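Nigritoxine (Vibrio nigripulchritudo, PDB 5M41) is a bacterial toxin that acts on crustaceans and insects, with a new fold. Local coordinates at residues A605-I610 against G727-N732; Q668-V673 against T723-Q728. One frame throughout, in Å; residues are numbered along the deposited sequence.

Interaction 1: A605-I610 against G727-N732; sequences AFLTYI and GQVLTN
Val729 lies against Leu607 and Ile610, its CG2 touching both and its CG1 only Ile610, and this one valine buries more surface than any other residue of the pair. Its CG2 lies 4.0 Å from Leu607 CD1, the leucine and valine side chains sliding past each other in opposite senses. Ile610 is met by the whole fork: Ile610 CG2 sits 3.9 Å from Val729 CG1 and equally far from Val729 CG2. With CG1 of Ile610 anti to the carbonyl carbon (chi1 -67°), its CG2 stands anti to the backbone N and faces the valine, while CG1 turns back over one face of the Phe606 ring, 3.7 Å above its plane and offset toward the rim. Leu607 CD1 also touches the aliphatic part of Gln728, at 3.8 Å from CG, the two side chains crossing nearly at right angles where the contact becomes partly exposed.

The contact is entirely apolar, and the two helix axes, 10.4 Å apart at 18°, run almost parallel. Within 727-732, Gly727 O accepts from both Thr731 N and Thr731 OG1. Lys614, further along helix 603-614, adds a polar tie through NZ to Val729 O and Asn732 OD1. Helix 603-614, which follows strand 594-601, thus packs beside helix 719-731, with Ile694 and Met698 of helix 688-704 touching Ile610 and Phe606.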
ATOM      1  N   ALA A 605     -12.895  28.266 -12.233  1.00 43.41           N
ATOM      2  CA  ALA A 605     -13.053  27.009 -11.497  1.00 44.91           C
ATOM      3  C   ALA A 605     -11.845  26.144 -11.853  1.00 44.00           C
ATOM      4  O   ALA A 605     -11.199  25.591 -10.960  1.00 43.14           O
ATOM      5  CB  ALA A 605     -14.357  26.299 -11.848  1.00 41.67           C
ATOM      6  N   PHE A 606     -11.555  26.072 -13.158  1.00 41.84           N
ATOM      7  CA  PHE A 606     -10.436  25.296 -13.681  1.00 42.46           C
ATOM      8  C   PHE A 606      -9.127  25.860 -13.129  1.00 41.75           C
ATOM      9  O   PHE A 606      -8.309  25.119 -12.591  1.00 40.29           O
ATOM     10  CB  PHE A 606     -10.432  25.300 -15.227  1.00 41.46           C
ATOM     11  CG  PHE A 606      -9.328  24.452 -15.846  1.00 41.81           C
ATOM     12  CD1 PHE A 606      -9.423  23.046 -15.879  1.00 40.05           C
ATOM     13  CD2 PHE A 606      -8.193  25.051 -16.398  1.00 41.12           C
ATOM     14  CE1 PHE A 606      -8.417  22.267 -16.451  1.00 39.44           C
ATOM     15  CE2 PHE A 606      -7.187  24.272 -16.973  1.00 40.40           C
ATOM     16  CZ  PHE A 606      -7.295  22.886 -17.005  1.00 39.69           C
ATOM     17  N   LEU A 607      -8.965  27.182 -13.230  1.00 42.33           N
ATOM     18  CA  LEU A 607      -7.755  27.857 -12.735  1.00 44.69           C
ATOM     19  C   LEU A 607      -7.503  27.523 -11.260  1.00 45.59           C
ATOM     20  O   LEU A 607      -6.383  27.137 -10.890  1.00 47.09           O
ATOM     21  CB  LEU A 607      -7.815  29.393 -12.940  1.00 43.52           C
ATOM     22  CG  LEU A 607      -6.670  30.237 -12.356  1.00 46.12           C
ATOM     23  CD1 LEU A 607      -5.306  29.788 -12.896  1.00 44.89           C
ATOM     24  CD2 LEU A 607      -6.885  31.741 -12.564  1.00 44.47           C
ATOM     25  N   THR A 608      -8.541  27.659 -10.439  1.00 45.54           N
ATOM     26  CA  THR A 608      -8.422  27.447  -8.998  1.00 46.64           C
ATOM     27  C   THR A 608      -8.064  26.005  -8.732  1.00 45.50           C
ATOM     28  O   THR A 608      -7.132  25.723  -7.967  1.00 45.09           O
ATOM     29  CB  THR A 608      -9.706  27.831  -8.231  1.00 46.69           C
ATOM     30  OG1 THR A 608      -9.945  29.235  -8.396  1.00 48.21           O
ATOM     31  CG2 THR A 608      -9.550  27.550  -6.732  1.00 47.05           C
ATOM     32  N   TYR A 609      -8.784  25.092  -9.370  1.00 43.12           N
ATOM     33  CA  TYR A 609      -8.513  23.676  -9.118  1.00 42.71           C
ATOM     34  C   TYR A 609      -7.075  23.317  -9.491  1.00 42.55           C
ATOM     35  O   TYR A 609      -6.372  22.706  -8.695  1.00 43.93           O
ATOM     36  CB  TYR A 609      -9.538  22.747  -9.781  1.00 41.07           C
ATOM     37  CG  TYR A 609      -9.210  21.281  -9.581  1.00 41.10           C
ATOM     38  CD1 TYR A 609      -9.530  20.627  -8.386  1.00 40.92           C
ATOM     39  CD2 TYR A 609      -8.548  20.557 -10.572  1.00 40.99           C
ATOM     40  CE1 TYR A 609      -9.212  19.289  -8.192  1.00 41.65           C
ATOM     41  CE2 TYR A 609      -8.224  19.216 -10.393  1.00 41.81           C
ATOM     42  CZ  TYR A 609      -8.564  18.586  -9.203  1.00 41.83           C
ATOM     43  OH  TYR A 609      -8.245  17.248  -9.020  1.00 44.57           O
ATOM     44  N   ILE A 610      -6.635  23.726 -10.672  1.00 42.02           N
ATOM     45  CA  ILE A 610      -5.314  23.363 -11.157  1.00 41.71           C
ATOM     46  C   ILE A 610      -4.201  23.985 -10.291  1.00 44.12           C
ATOM     47  O   ILE A 610      -3.235  23.288  -9.927  1.00 44.93           O
ATOM     48  CB  ILE A 610      -5.159  23.682 -12.663  1.00 41.92           C
ATOM     49  CG1 ILE A 610      -6.077  22.765 -13.485  1.00 41.28           C
ATOM     50  CG2 ILE A 610      -3.703  23.530 -13.137  1.00 43.10           C
ATOM     51  CD1 ILE A 610      -5.753  21.274 -13.408  1.00 39.92           C
ATOM     52  N   GLY A 727      -0.906  30.809 -19.438  1.00 43.25           N
ATOM     53  CA  GLY A 727       0.290  31.475 -18.940  1.00 43.19           C
ATOM     54  C   GLY A 727       0.471  31.199 -17.466  1.00 45.74           C
ATOM     55  O   GLY A 727       1.580  30.844 -17.022  1.00 45.31           O
ATOM     56  N   GLN A 728      -0.627  31.323 -16.712  1.00 44.55           N
ATOM     57  CA  GLN A 728      -0.601  31.114 -15.278  1.00 46.91           C
ATOM     58  C   GLN A 728      -0.437  29.629 -14.945  1.00 46.64           C
ATOM     59  O   GLN A 728       0.445  29.243 -14.150  1.00 44.15           O
ATOM     60  CB  GLN A 728      -1.852  31.699 -14.581  1.00 47.88           C
ATOM     61  CG  GLN A 728      -1.888  31.437 -13.065  1.00 49.56           C
ATOM     62  CD  GLN A 728      -0.659  31.982 -12.329  1.00 51.78           C
ATOM     63  OE1 GLN A 728      -0.081  32.966 -12.745  1.00 55.03           O
ATOM     64  NE2 GLN A 728      -0.254  31.324 -11.253  1.00 51.48           N
ATOM     65  N   VAL A 729      -1.285  28.807 -15.562  1.00 45.10           N
ATOM     66  CA  VAL A 729      -1.332  27.387 -15.267  1.00 44.27           C
ATOM     67  C   VAL A 729       0.013  26.743 -15.642  1.00 43.82           C
ATOM     68  O   VAL A 729       0.591  25.963 -14.877  1.00 45.66           O
ATOM     69  CB  VAL A 729      -2.546  26.742 -15.994  1.00 45.30           C
ATOM     70  CG1 VAL A 729      -2.310  25.295 -16.318  1.00 46.63           C
ATOM     71  CG2 VAL A 729      -3.825  26.914 -15.169  1.00 44.69           C
ATOM     72  N   LEU A 730       0.527  27.090 -16.806  1.00 41.89           N
ATOM     73  CA  LEU A 730       1.714  26.425 -17.299  1.00 42.86           C
ATOM     74  C   LEU A 730       3.022  27.029 -16.822  1.00 45.08           C
ATOM     75  O   LEU A 730       4.012  26.304 -16.724  1.00 45.20           O
ATOM     76  CB  LEU A 730       1.706  26.339 -18.823  1.00 42.20           C
ATOM     77  CG  LEU A 730       0.486  25.651 -19.444  1.00 41.82           C
ATOM     78  CD1 LEU A 730       0.486  25.805 -20.950  1.00 40.01           C
ATOM     79  CD2 LEU A 730       0.408  24.173 -19.052  1.00 41.14           C
ATOM     80  N   THR A 731       3.043  28.334 -16.541  1.00 46.00           N
ATOM     81  CA  THR A 731       4.316  29.014 -16.238  1.00 48.08           C
ATOM     82  C   THR A 731       4.284  29.914 -15.002  1.00 50.86           C
ATOM     83  O   THR A 731       5.218  30.685 -14.777  1.00 52.92           O
ATOM     84  CB  THR A 731       4.853  29.830 -17.445  1.00 46.34           C
ATOM     85  OG1 THR A 731       4.140  31.072 -17.561  1.00 45.58           O
ATOM     86  CG2 THR A 731       4.746  29.044 -18.781  1.00 46.05           C
ATOM     87  N   ASN A 732       3.216  29.828 -14.208  1.00 51.48           N
ATOM     88  CA  ASN A 732       3.031  30.723 -13.058  1.00 53.06           C
ATOM     89  C   ASN A 732       3.067  32.199 -13.463  1.00 53.88           C
ATOM     90  O   ASN A 732       3.450  33.046 -12.674  1.00 56.92           O
ATOM     91  CB  ASN A 732       4.064  30.445 -11.944  1.00 54.74           C
ATOM     92  CG  ASN A 732       3.928  29.057 -11.348  1.00 55.28           C
ATOM     93  OD1 ASN A 732       2.894  28.402 -11.471  1.00 53.20           O
ATOM     94  ND2 ASN A 732       4.982  28.599 -10.706  1.00 54.14           N
TER

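Interaction 2: Q668-V673 against T723-Q728; sequences QDFITV and TQLMGQ
The Phe670 ring is approached obliquely by both Met726 SD and Leu725 CD2. Met726 SD lies 4.7 Å from the ring centroid and 68° off the ring normal, a Met-aromatic contact displaced well away from the ring axis. The nearest ring atom is Phe670 CE1, 3.5 Å from Met726 SD. Leu725 CD2 comes to the same ring carbon more loosely, at 4.5 Å from Phe670 CE1. Outside the pair, Met698 of helix 688-704 also touches this ring.

The shape of the methionine explains how one side chain serves two partners. Its CG is anti to the carbonyl carbon (chi1 -63°), and further bends at chi2 and chi3 fold the thioether so that sulfur and methyl both border the Phe670 ring. The methyl continues to the next turn of helix 667-676: Met726 CE is 3.8 Å from Phe670 CD1 and 3.8 Å from Val673 CG1. The phenylalanine extends from its helix with CG anti to the backbone N (chi1 -180°), carrying the ring toward Met726, whose bent side chain covers the rest of the distance. The contact is made by side-chain ends, as the axes of the two segments come no closer than 12.9 Å and even the nearest CA atoms, those of Phe670 and Met726, are 9.1 Å from each other.

Two polar side chains of 668-673 bond elsewhere: Thr672 OG1 bonds to Gln668 O from above the carbonyl plane, and Asp669 OD2 pairs with Ser743 OG of helix 739-751. Between the two nearly parallel helices, cohesion therefore rests on dispersion among buried apolar groups, to which the polarisable sulfur beside the aromatic ring probably adds a modest electrostatic term.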
ATOM      1  N   GLN A 668      -8.880  20.440 -29.002  1.00 43.47           N
ATOM      2  CA  GLN A 668      -7.839  19.407 -29.040  1.00 46.60           C
ATOM      3  C   GLN A 668      -6.442  19.936 -28.650  1.00 45.18           C
ATOM      4  O   GLN A 668      -5.737  19.293 -27.865  1.00 44.40           O
ATOM      5  CB  GLN A 668      -7.777  18.742 -30.413  1.00 50.67           C
ATOM      6  CG  GLN A 668      -7.107  17.380 -30.350  1.00 58.17           C
ATOM      7  CD  GLN A 668      -6.864  16.774 -31.713  1.00 64.89           C
ATOM      8  OE1 GLN A 668      -7.250  15.628 -31.956  1.00 72.24           O
ATOM      9  NE2 GLN A 668      -6.217  17.528 -32.611  1.00 63.90           N
ATOM     10  N   ASP A 669      -6.042  21.095 -29.178  1.00 44.91           N
ATOM     11  CA  ASP A 669      -4.755  21.681 -28.767  1.00 44.83           C
ATOM     12  C   ASP A 669      -4.730  21.859 -27.248  1.00 45.51           C
ATOM     13  O   ASP A 669      -3.731  21.544 -26.601  1.00 45.09           O
ATOM     14  CB  ASP A 669      -4.521  23.046 -29.404  1.00 45.29           C
ATOM     15  CG  ASP A 669      -4.321  22.990 -30.913  1.00 47.84           C
ATOM     16  OD1 ASP A 669      -3.972  21.925 -31.479  1.00 48.68           O
ATOM     17  OD2 ASP A 669      -4.538  24.055 -31.526  1.00 50.31           O
ATOM     18  N   PHE A 670      -5.835  22.368 -26.698  1.00 43.45           N
ATOM     19  CA  PHE A 670      -5.979  22.620 -25.263  1.00 42.34           C
ATOM     20  C   PHE A 670      -5.841  21.333 -24.473  1.00 42.01           C
ATOM     21  O   PHE A 670      -5.041  21.234 -23.528  1.00 40.69           O
ATOM     22  CB  PHE A 670      -7.333  23.303 -24.958  1.00 40.33           C
ATOM     23  CG  PHE A 670      -7.546  23.600 -23.502  1.00 40.46           C
ATOM     24  CD1 PHE A 670      -6.891  24.667 -22.896  1.00 41.47           C
ATOM     25  CD2 PHE A 670      -8.425  22.837 -22.740  1.00 42.11           C
ATOM     26  CE1 PHE A 670      -7.085  24.957 -21.553  1.00 41.54           C
ATOM     27  CE2 PHE A 670      -8.631  23.119 -21.393  1.00 42.05           C
ATOM     28  CZ  PHE A 670      -7.953  24.177 -20.799  1.00 42.61           C
ATOM     29  N   ILE A 671      -6.585  20.327 -24.908  1.00 41.30           N
ATOM     30  CA  ILE A 671      -6.609  19.036 -24.230  1.00 39.88           C
ATOM     31  C   ILE A 671      -5.233  18.375 -24.264  1.00 40.83           C
ATOM     32  O   ILE A 671      -4.751  17.867 -23.241  1.00 39.76           O
ATOM     33  CB  ILE A 671      -7.719  18.124 -24.814  1.00 39.22           C
ATOM     34  CG1 ILE A 671      -9.108  18.636 -24.377  1.00 39.26           C
ATOM     35  CG2 ILE A 671      -7.510  16.662 -24.419  1.00 39.81           C
ATOM     36  CD1 ILE A 671     -10.278  17.824 -24.931  1.00 39.84           C
ATOM     37  N   THR A 672      -4.583  18.408 -25.426  1.00 42.52           N
ATOM     38  CA  THR A 672      -3.241  17.806 -25.566  1.00 43.74           C
ATOM     39  C   THR A 672      -2.268  18.389 -24.533  1.00 43.32           C
ATOM     40  O   THR A 672      -1.571  17.660 -23.856  1.00 44.24           O
ATOM     41  CB  THR A 672      -2.690  18.002 -26.988  1.00 45.80           C
ATOM     42  OG1 THR A 672      -3.585  17.383 -27.924  1.00 47.29           O
ATOM     43  CG2 THR A 672      -1.276  17.384 -27.135  1.00 44.43           C
ATOM     44  N   VAL A 673      -2.248  19.706 -24.381  1.00 42.60           N
ATOM     45  CA  VAL A 673      -1.344  20.318 -23.411  1.00 42.28           C
ATOM     46  C   VAL A 673      -1.771  19.964 -21.976  1.00 42.12           C
ATOM     47  O   VAL A 673      -0.948  19.540 -21.154  1.00 41.43           O
ATOM     48  CB  VAL A 673      -1.175  21.836 -23.666  1.00 44.12           C
ATOM     49  CG1 VAL A 673      -0.447  22.520 -22.519  1.00 44.29           C
ATOM     50  CG2 VAL A 673      -0.373  22.049 -24.951  1.00 45.40           C
ATOM     51  N   THR A 723      -4.988  32.744 -23.168  1.00 46.10           N
ATOM     52  CA  THR A 723      -3.541  32.959 -23.006  1.00 48.20           C
ATOM     53  C   THR A 723      -3.202  33.318 -21.561  1.00 47.53           C
ATOM     54  O   THR A 723      -2.144  32.917 -21.043  1.00 49.82           O
ATOM     55  CB  THR A 723      -2.991  34.078 -23.935  1.00 49.74           C
ATOM     56  OG1 THR A 723      -3.689  35.296 -23.674  1.00 52.97           O
ATOM     57  CG2 THR A 723      -3.133  33.715 -25.423  1.00 48.69           C
ATOM     58  N   GLN A 724      -4.081  34.087 -20.910  1.00 46.52           N
ATOM     59  CA  GLN A 724      -3.883  34.442 -19.490  1.00 47.06           C
ATOM     60  C   GLN A 724      -3.926  33.177 -18.632  1.00 44.48           C
ATOM     61  O   GLN A 724      -3.029  32.917 -17.822  1.00 45.16           O
ATOM     62  CB  GLN A 724      -4.943  35.454 -19.007  1.00 48.02           C
ATOM     63  CG  GLN A 724      -4.669  35.990 -17.601  1.00 50.70           C
ATOM     64  CD  GLN A 724      -5.880  36.676 -16.955  1.00 54.47           C
ATOM     65  OE1 GLN A 724      -6.921  36.867 -17.590  1.00 55.30           O
ATOM     66  NE2 GLN A 724      -5.750  37.025 -15.673  1.00 53.64           N
ATOM     67  N   LEU A 725      -4.967  32.382 -18.840  1.00 43.04           N
ATOM     68  CA  LEU A 725      -5.161  31.123 -18.109  1.00 44.72           C
ATOM     69  C   LEU A 725      -3.965  30.183 -18.234  1.00 43.53           C
ATOM     70  O   LEU A 725      -3.428  29.717 -17.225  1.00 44.39           O
ATOM     71  CB  LEU A 725      -6.414  30.396 -18.608  1.00 44.28           C
ATOM     72  CG  LEU A 725      -6.662  28.979 -18.064  1.00 45.34           C
ATOM     73  CD1 LEU A 725      -6.958  29.013 -16.566  1.00 44.89           C
ATOM     74  CD2 LEU A 725      -7.852  28.376 -18.789  1.00 45.74           C
ATOM     75  N   MET A 726      -3.573  29.897 -19.470  1.00 42.53           N
ATOM     76  CA  MET A 726      -2.466  28.969 -19.732  1.00 43.27           C
ATOM     77  C   MET A 726      -1.132  29.519 -19.244  1.00 42.48           C
ATOM     78  O   MET A 726      -0.324  28.778 -18.712  1.00 43.46           O
ATOM     79  CB  MET A 726      -2.388  28.577 -21.211  1.00 43.13           C
ATOM     80  CG  MET A 726      -3.606  27.835 -21.731  1.00 45.18           C
ATOM     81  SD  MET A 726      -3.930  26.301 -20.828  1.00 52.45           S
ATOM     82  CE  MET A 726      -3.221  25.094 -21.925  1.00 47.79           C
ATOM     83  N   GLY A 727      -0.906  30.809 -19.438  1.00 43.25           N
ATOM     84  CA  GLY A 727       0.290  31.475 -18.940  1.00 43.19           C
ATOM     85  C   GLY A 727       0.471  31.199 -17.466  1.00 45.74           C
ATOM     86  O   GLY A 727       1.580  30.844 -17.022  1.00 45.31           O
ATOM     87  N   GLN A 728      -0.627  31.323 -16.712  1.00 44.55           N
ATOM     88  CA  GLN A 728      -0.601  31.114 -15.278  1.00 46.91           C
ATOM     89  C   GLN A 728      -0.437  29.629 -14.945  1.00 46.64           C
ATOM     90  O   GLN A 728       0.445  29.243 -14.150  1.00 44.15           O
ATOM     91  CB  GLN A 728      -1.852  31.699 -14.581  1.00 47.88           C
ATOM     92  CG  GLN A 728      -1.888  31.437 -13.065  1.00 49.56           C
ATOM     93  CD  GLN A 728      -0.659  31.982 -12.329  1.00 51.78           C
ATOM     94  OE1 GLN A 728      -0.081  32.966 -12.745  1.00 55.03           O
ATOM     95  NE2 GLN A 728      -0.254  31.324 -11.253  1.00 51.48           N
TER

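How the interactions relate
From the N-terminal side, helix 603-614 comes first, then helix 667-676, and both contacts close on helix 719-731. Interaction 1 spans 116 intervening residues and interaction 2 only 49; since 668-673 lies between 605-610 and 727-732, while 723-728 overlaps the latter at Gly727 and Gln728, the loops are nearly nested with a shared closing end. Their centres are 9 Å apart, and the side chains join: Phe606 CE2 is 3.9 Å from Phe670 CZ, Leu607 CB is 3.7 Å from Leu725 CD1, and Leu730 CD1 is 3.8 Å from Val673 CG1. The contacts thus join helices 603-614 and 667-676 through helix 719-731, with side chains of the two contacts touching one another.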